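PDB 4XCW: molybdopterin adenylyltransferase from Helicobacter pylori, which probably catalyses the transfer of an adenylyl group from ATP to molybdopterin, a late step in molybdenum cofactor biosynthesis. Local coordinates for residues 3-8 / 41-46; 69-74 / 128-133. All blocks are in the same frame, centred on the assembly; numbering follows the deposited sequence.

Contact 1: 3-8 / 41-46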
loop_
_atom_site.group_PDB
_atom_site.type_symbol
_atom_site.label_atom_id
_atom_site.label_comp_id
_atom_site.label_asym_id
_atom_site.label_seq_id
_atom_site.Cartn_x
_atom_site.Cartn_y
_atom_site.Cartn_z
ATOM N N MET B 3 -16.497 -18.841 27.908
ATOM C CA MET B 3 -15.832 -18.009 26.917
ATOM C C MET B 3 -14.677 -17.254 27.550
ATOM O O MET B 3 -14.769 -16.803 28.692
ATOM C CB MET B 3 -16.807 -17.023 26.281
ATOM C CG MET B 3 -17.799 -17.650 25.327
ATOM S SD MET B 3 -18.888 -16.390 24.650
ATOM C CE MET B 3 -19.671 -15.811 26.152
ATOM N N GLN B 4 -13.587 -17.117 26.807
ATOM C CA GLN B 4 -12.450 -16.353 27.294
ATOM C C GLN B 4 -12.777 -14.873 27.351
ATOM O O GLN B 4 -13.510 -14.352 26.508
ATOM C CB GLN B 4 -11.228 -16.579 26.410
ATOM C CG GLN B 4 -10.497 -17.871 26.693
ATOM C CD GLN B 4 -9.343 -18.096 25.742
ATOM O OE1 GLN B 4 -9.482 -17.940 24.528
ATOM N NE2 GLN B 4 -8.188 -18.454 26.290
ATOM N N THR B 5 -12.236 -14.198 28.356
ATOM C CA THR B 5 -12.318 -12.749 28.417
ATOM C C THR B 5 -11.437 -12.141 27.341
ATOM O O THR B 5 -10.274 -12.523 27.181
ATOM C CB THR B 5 -11.891 -12.214 29.790
ATOM O OG1 THR B 5 -12.705 -12.812 30.803
ATOM C CG2 THR B 5 -12.046 -10.698 29.842
ATOM N N ILE B 6 -11.998 -11.206 26.589
ATOM C CA ILE B 6 -11.224 -10.500 25.580
ATOM C C ILE B 6 -10.829 -9.149 26.146
ATOM O O ILE B 6 -11.683 -8.372 26.576
ATOM C CB ILE B 6 -12.005 -10.321 24.268
ATOM C CG1 ILE B 6 -12.470 -11.682 23.740
ATOM C CG2 ILE B 6 -11.146 -9.602 23.222
ATOM C CD1 ILE B 6 -11.339 -12.648 23.437
ATOM N N HIS B 7 -9.529 -8.887 26.176
ATOM C CA HIS B 7 -9.029 -7.597 26.620
ATOM C C HIS B 7 -8.814 -6.690 25.421
ATOM O O HIS B 7 -8.178 -7.074 24.437
ATOM C CB HIS B 7 -7.743 -7.770 27.427
ATOM C CG HIS B 7 -7.967 -8.394 28.764
ATOM N ND1 HIS B 7 -8.221 -7.652 29.900
ATOM C CD2 HIS B 7 -8.006 -9.691 29.150
ATOM C CE1 HIS B 7 -8.391 -8.463 30.924
ATOM N NE2 HIS B 7 -8.266 -9.708 30.495
ATOM N N ILE B 8 -9.383 -5.492 25.497
ATOM C CA ILE B 8 -9.371 -4.570 24.370
ATOM C C ILE B 8 -8.831 -3.207 24.775
ATOM O O ILE B 8 -9.344 -2.578 25.700
ATOM C CB ILE B 8 -10.781 -4.394 23.779
ATOM C CG1 ILE B 8 -11.290 -5.731 23.242
ATOM C CG2 ILE B 8 -10.769 -3.359 22.660
ATOM C CD1 ILE B 8 -12.648 -5.646 22.588
ATOM N N PRO B 41 -17.115 -12.016 27.574
ATOM C CA PRO B 41 -16.910 -10.959 28.564
ATOM C C PRO B 41 -15.779 -10.051 28.095
ATOM O O PRO B 41 -14.720 -10.535 27.682
ATOM C CB PRO B 41 -16.539 -11.722 29.842
ATOM C CG PRO B 41 -16.215 -13.120 29.400
ATOM C CD PRO B 41 -17.006 -13.363 28.159
ATOM N N LEU B 42 -16.007 -8.745 28.130
ATOM C CA LEU B 42 -15.024 -7.808 27.616
ATOM C C LEU B 42 -14.460 -6.934 28.725
ATOM O O LEU B 42 -15.178 -6.526 29.640
ATOM C CB LEU B 42 -15.644 -6.932 26.528
ATOM C CG LEU B 42 -16.276 -7.673 25.351
ATOM C CD1 LEU B 42 -16.888 -6.689 24.365
ATOM C CD2 LEU B 42 -15.244 -8.551 24.670
ATOM N N GLU B 43 -13.165 -6.660 28.644
ATOM C CA GLU B 43 -12.542 -5.689 29.529
ATOM C C GLU B 43 -11.837 -4.651 28.677
ATOM O O GLU B 43 -10.951 -4.977 27.887
ATOM C CB GLU B 43 -11.567 -6.361 30.504
ATOM C CG GLU B 43 -12.243 -7.333 31.463
ATOM C CD GLU B 43 -11.409 -7.639 32.695
ATOM O OE1 GLU B 43 -10.385 -6.955 32.910
ATOM O OE2 GLU B 43 -11.783 -8.562 33.450
ATOM N N PHE B 44 -12.257 -3.398 28.826
ATOM C CA PHE B 44 -11.712 -2.314 28.030
ATOM C C PHE B 44 -10.642 -1.532 28.779
ATOM O O PHE B 44 -10.814 -1.180 29.946
ATOM C CB PHE B 44 -12.830 -1.371 27.584
ATOM C CG PHE B 44 -13.719 -1.947 26.517
ATOM C CD1 PHE B 44 -13.316 -1.947 25.194
ATOM C CD2 PHE B 44 -14.958 -2.477 26.835
ATOM C CE1 PHE B 44 -14.132 -2.473 24.207
ATOM C CE2 PHE B 44 -15.777 -3.000 25.850
ATOM C CZ PHE B 44 -15.361 -2.998 24.536
ATOM N N HIS B 45 -9.537 -1.264 28.093
ATOM C CA HIS B 45 -8.443 -0.489 28.660
ATOM C C HIS B 45 -8.311 0.818 27.899
ATOM O O HIS B 45 -7.683 0.863 26.844
ATOM C CB HIS B 45 -7.137 -1.279 28.602
ATOM C CG HIS B 45 -7.202 -2.589 29.319
ATOM N ND1 HIS B 45 -6.947 -2.714 30.668
ATOM C CD2 HIS B 45 -7.507 -3.833 28.878
ATOM C CE1 HIS B 45 -7.085 -3.978 31.024
ATOM N NE2 HIS B 45 -7.424 -4.678 29.957
ATOM N N TYR B 46 -8.911 1.872 28.440
ATOM C CA TYR B 46 -9.018 3.142 27.734
ATOM C C TYR B 46 -8.032 4.167 28.273
ATOM O O TYR B 46 -7.873 4.309 29.483
ATOM C CB TYR B 46 -10.446 3.681 27.842
ATOM C CG TYR B 46 -10.637 5.081 27.297
ATOM C CD1 TYR B 46 -10.633 5.321 25.927
ATOM C CD2 TYR B 46 -10.840 6.160 28.150
ATOM C CE1 TYR B 46 -10.818 6.598 25.423
ATOM C CE2 TYR B 46 -11.028 7.441 27.655
ATOM C CZ TYR B 46 -11.014 7.652 26.289
ATOM O OH TYR B 46 -11.201 8.919 25.786
#
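The side chain of Ile-8 runs alongside the ring of Phe-44. CB of Ile-8 sits 3.8 Å from ring atom CD1 of Phe-44, while CG2 and CD1 of the isoleucine both approach CE1 of Phe-44, so one side of the isoleucine follows the CD1-CE1 bond of the ring. On the same face of the sheet, two residues earlier on each strand, Leu-42 leans across with one methyl: CD2 is 3.7 Å from CB of Ile-6. Outside these pairs, the Pro-41 ring passes Thr-5, and CG2 of Thr-5 meets the aliphatic CG of Glu-43 at 3.7 Å. The face bearing His-7 and Glu-43 is polar. His-7 and His-45 meet rim to rim with planes 25° apart, ND1 of His-7 and NE2 of His-45 sharing a 3.1 Å hydrogen bond. Glu-43 runs beside His-7, its carboxylate plane turned 66° from the ring, and OE1 comes within 3.2 Å of CE1 of His-7. Backbone hydrogen bonds join the parallel strands, the shortest from His-45 N to Ile-8 O at 2.7 Å. Strands 6-13 and 42-49 are the two arms of a beta-alpha-beta unit. Its helix 25-37 covers the apolar face, Leu-34 against Ile-8 and Ser-35 against Leu-42 and Phe-44, and Tyr-67 stacks on His-45.

Contact 2: 69-74 / 128-133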
loop_
_atom_site.group_PDB
_atom_site.type_symbol
_atom_site.label_atom_id
_atom_site.label_comp_id
_atom_site.label_asym_id
_atom_site.label_seq_id
_atom_site.Cartn_x
_atom_site.Cartn_y
_atom_site.Cartn_z
ATOM N N CYS B 69 -3.860 -7.039 25.925
ATOM C CA CYS B 69 -4.979 -6.841 25.007
ATOM C C CYS B 69 -4.809 -7.667 23.738
ATOM O O CYS B 69 -3.755 -7.633 23.112
ATOM C CB CYS B 69 -5.114 -5.366 24.640
ATOM S SG CYS B 69 -5.561 -4.324 26.032
ATOM N N ASP B 70 -5.849 -8.405 23.359
ATOM C CA ASP B 70 -5.858 -9.138 22.096
ATOM C C ASP B 70 -6.023 -8.178 20.923
ATOM O O ASP B 70 -5.529 -8.419 19.821
ATOM C CB ASP B 70 -6.988 -10.169 22.081
ATOM C CG ASP B 70 -6.983 -11.056 23.310
ATOM O OD1 ASP B 70 -6.143 -11.972 23.372
ATOM O OD2 ASP B 70 -7.821 -10.839 24.213
ATOM N N LEU B 71 -6.740 -7.095 21.182
ATOM C CA LEU B 71 -7.040 -6.080 20.180
ATOM C C LEU B 71 -6.831 -4.705 20.780
ATOM O O LEU B 71 -7.327 -4.413 21.865
ATOM C CB LEU B 71 -8.479 -6.213 19.679
ATOM C CG LEU B 71 -8.973 -5.116 18.738
ATOM C CD1 LEU B 71 -8.300 -5.223 17.378
ATOM C CD2 LEU B 71 -10.491 -5.185 18.599
ATOM N N VAL B 72 -6.085 -3.865 20.074
ATOM C CA VAL B 72 -5.876 -2.494 20.505
ATOM C C VAL B 72 -6.263 -1.580 19.354
ATOM O O VAL B 72 -5.787 -1.749 18.233
ATOM C CB VAL B 72 -4.414 -2.238 20.928
ATOM C CG1 VAL B 72 -4.215 -0.767 21.290
ATOM C CG2 VAL B 72 -4.029 -3.141 22.090
ATOM N N VAL B 73 -7.158 -0.636 19.607
ATOM C CA VAL B 73 -7.550 0.279 18.544
ATOM C C VAL B 73 -7.265 1.713 18.956
ATOM O O VAL B 73 -7.391 2.072 20.122
ATOM C CB VAL B 73 -9.043 0.134 18.165
ATOM C CG1 VAL B 73 -9.334 -1.271 17.644
ATOM C CG2 VAL B 73 -9.950 0.467 19.350
ATOM N N THR B 74 -6.866 2.528 17.987
ATOM C CA THR B 74 -6.621 3.935 18.248
ATOM C C THR B 74 -7.655 4.785 17.538
ATOM O O THR B 74 -8.256 4.354 16.554
ATOM C CB THR B 74 -5.222 4.379 17.771
ATOM O OG1 THR B 74 -5.142 4.226 16.352
ATOM C CG2 THR B 74 -4.129 3.554 18.421
ATOM N N LYS B 128 1.041 -11.051 20.544
ATOM C CA LYS B 128 -0.274 -11.681 20.458
ATOM C C LYS B 128 -1.380 -10.626 20.370
ATOM O O LYS B 128 -2.540 -10.893 20.695
ATOM C CB LYS B 128 -0.494 -12.607 21.657
ATOM C CG LYS B 128 0.590 -13.677 21.778
ATOM C CD LYS B 128 0.333 -14.676 22.900
ATOM C CE LYS B 128 1.429 -15.735 22.923
ATOM N NZ LYS B 128 1.141 -16.832 23.882
ATOM N N SER B 129 -1.008 -9.428 19.921
ATOM C CA SER B 129 -1.946 -8.307 19.831
ATOM C C SER B 129 -2.091 -7.760 18.418
ATOM O O SER B 129 -1.101 -7.551 17.715
ATOM C CB SER B 129 -1.504 -7.165 20.750
ATOM O OG SER B 129 -1.384 -7.593 22.096
ATOM N N LEU B 130 -3.332 -7.513 18.012
ATOM C CA LEU B 130 -3.604 -6.807 16.770
ATOM C C LEU B 130 -3.905 -5.343 17.074
ATOM O O LEU B 130 -4.791 -5.039 17.867
ATOM C CB LEU B 130 -4.781 -7.439 16.021
ATOM C CG LEU B 130 -5.324 -6.671 14.804
ATOM C CD1 LEU B 130 -4.293 -6.511 13.697
ATOM C CD2 LEU B 130 -6.572 -7.346 14.258
ATOM N N ILE B 131 -3.149 -4.443 16.452
ATOM C CA ILE B 131 -3.387 -3.008 16.597
ATOM C C ILE B 131 -3.947 -2.422 15.309
ATOM O O ILE B 131 -3.402 -2.635 14.233
ATOM C CB ILE B 131 -2.096 -2.261 16.976
ATOM C CG1 ILE B 131 -1.469 -2.892 18.214
ATOM C CG2 ILE B 131 -2.383 -0.779 17.241
ATOM C CD1 ILE B 131 -0.137 -2.246 18.620
ATOM N N ILE B 132 -5.056 -1.699 15.421
ATOM C CA ILE B 132 -5.665 -1.054 14.258
ATOM C C ILE B 132 -5.934 0.407 14.559
ATOM O O ILE B 132 -6.494 0.719 15.608
ATOM C CB ILE B 132 -6.992 -1.713 13.871
ATOM C CG1 ILE B 132 -6.837 -3.230 13.782
ATOM C CG2 ILE B 132 -7.511 -1.142 12.552
ATOM C CD1 ILE B 132 -8.146 -3.936 13.519
ATOM N N ASN B 133 -5.561 1.292 13.635
ATOM C CA ASN B 133 -5.920 2.711 13.726
ATOM C C ASN B 133 -7.313 2.961 13.152
ATOM O O ASN B 133 -7.550 2.656 11.992
ATOM C CB ASN B 133 -4.928 3.589 12.965
ATOM C CG ASN B 133 -3.480 3.264 13.275
ATOM O OD1 ASN B 133 -2.644 3.223 12.370
ATOM N ND2 ASN B 133 -3.166 3.066 14.553
HETATM O O HOH W 1 -3.523 -11.616 23.191
#
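ND2 of Asn-133 donates to OG1 of Thr-74 at 2.9 Å, the two side chains leaving the sheet abreast, with the hydroxyl oxygen 19° out of the amide plane. OG1 stands between the backbone N and the carbonyl carbon (chi1 63°), which turns it toward the asparagine. Asn-133 is gripped at both ends of its amide, since ND2 also bonds Thr-90 and OD1 takes the N-H of Ser-122. Two residues back, on this same face, CG1 of Ile-131 packs beside CB of Val-72 at 4.1 Å. On the opposite face Leu-71 crosses Ile-132 at a slant; its CD1 methyl touches CD1 of Ile-132 and CD2 of Leu-130, a cluster of three branched tips. Near the strand starts, the Ser-129 hydroxyl donates to Cys-69 O, 2.6 Å from OG and nearly in line with the carbonyl. A water gives one hydrogen to OD1 of Asp-70 and the other to Lys-128 O; Asn-162 N also bonds OD1. Four main-chain hydrogen bonds of a parallel pair run between these ends, Val-72 N to Leu-130 O being the shortest at 2.8 Å. Helices 53-66 and 86-93 cover the Val-72 and Ile-131 face, and helices 99-110 and 152-158 the Leu-130 and Ile-132 face. This is the buried centre of a three-layer alpha/beta/alpha sandwich, the molybdopterin-binding fold.

Contacts 1 and 2 belong to one sheet, their centres 12 Å apart, and strand 6-13 borders strand 71-75 directly, giving the order 42-49, 6-13, 71-75, 129-134. The seam between them includes a probable hydrogen bond from Asp-70 N to His-7 O at 2.9 Å, and the carboxylate OD2 of Asp-70 returns to His-7 N. Beside it, the sulfur SG of Cys-69 packs 3.5 Å from CD2 of His-45. Contact 1 includes strand 42-49, one of the two outermost strands of the sheet within this chain, whereas contact 2 joins two interior strands. In this family the molybdopterin site lies near the C-terminal ends of the parallel strands, so the Thr-74 and Asn-133 end of contact 2 probably faces it.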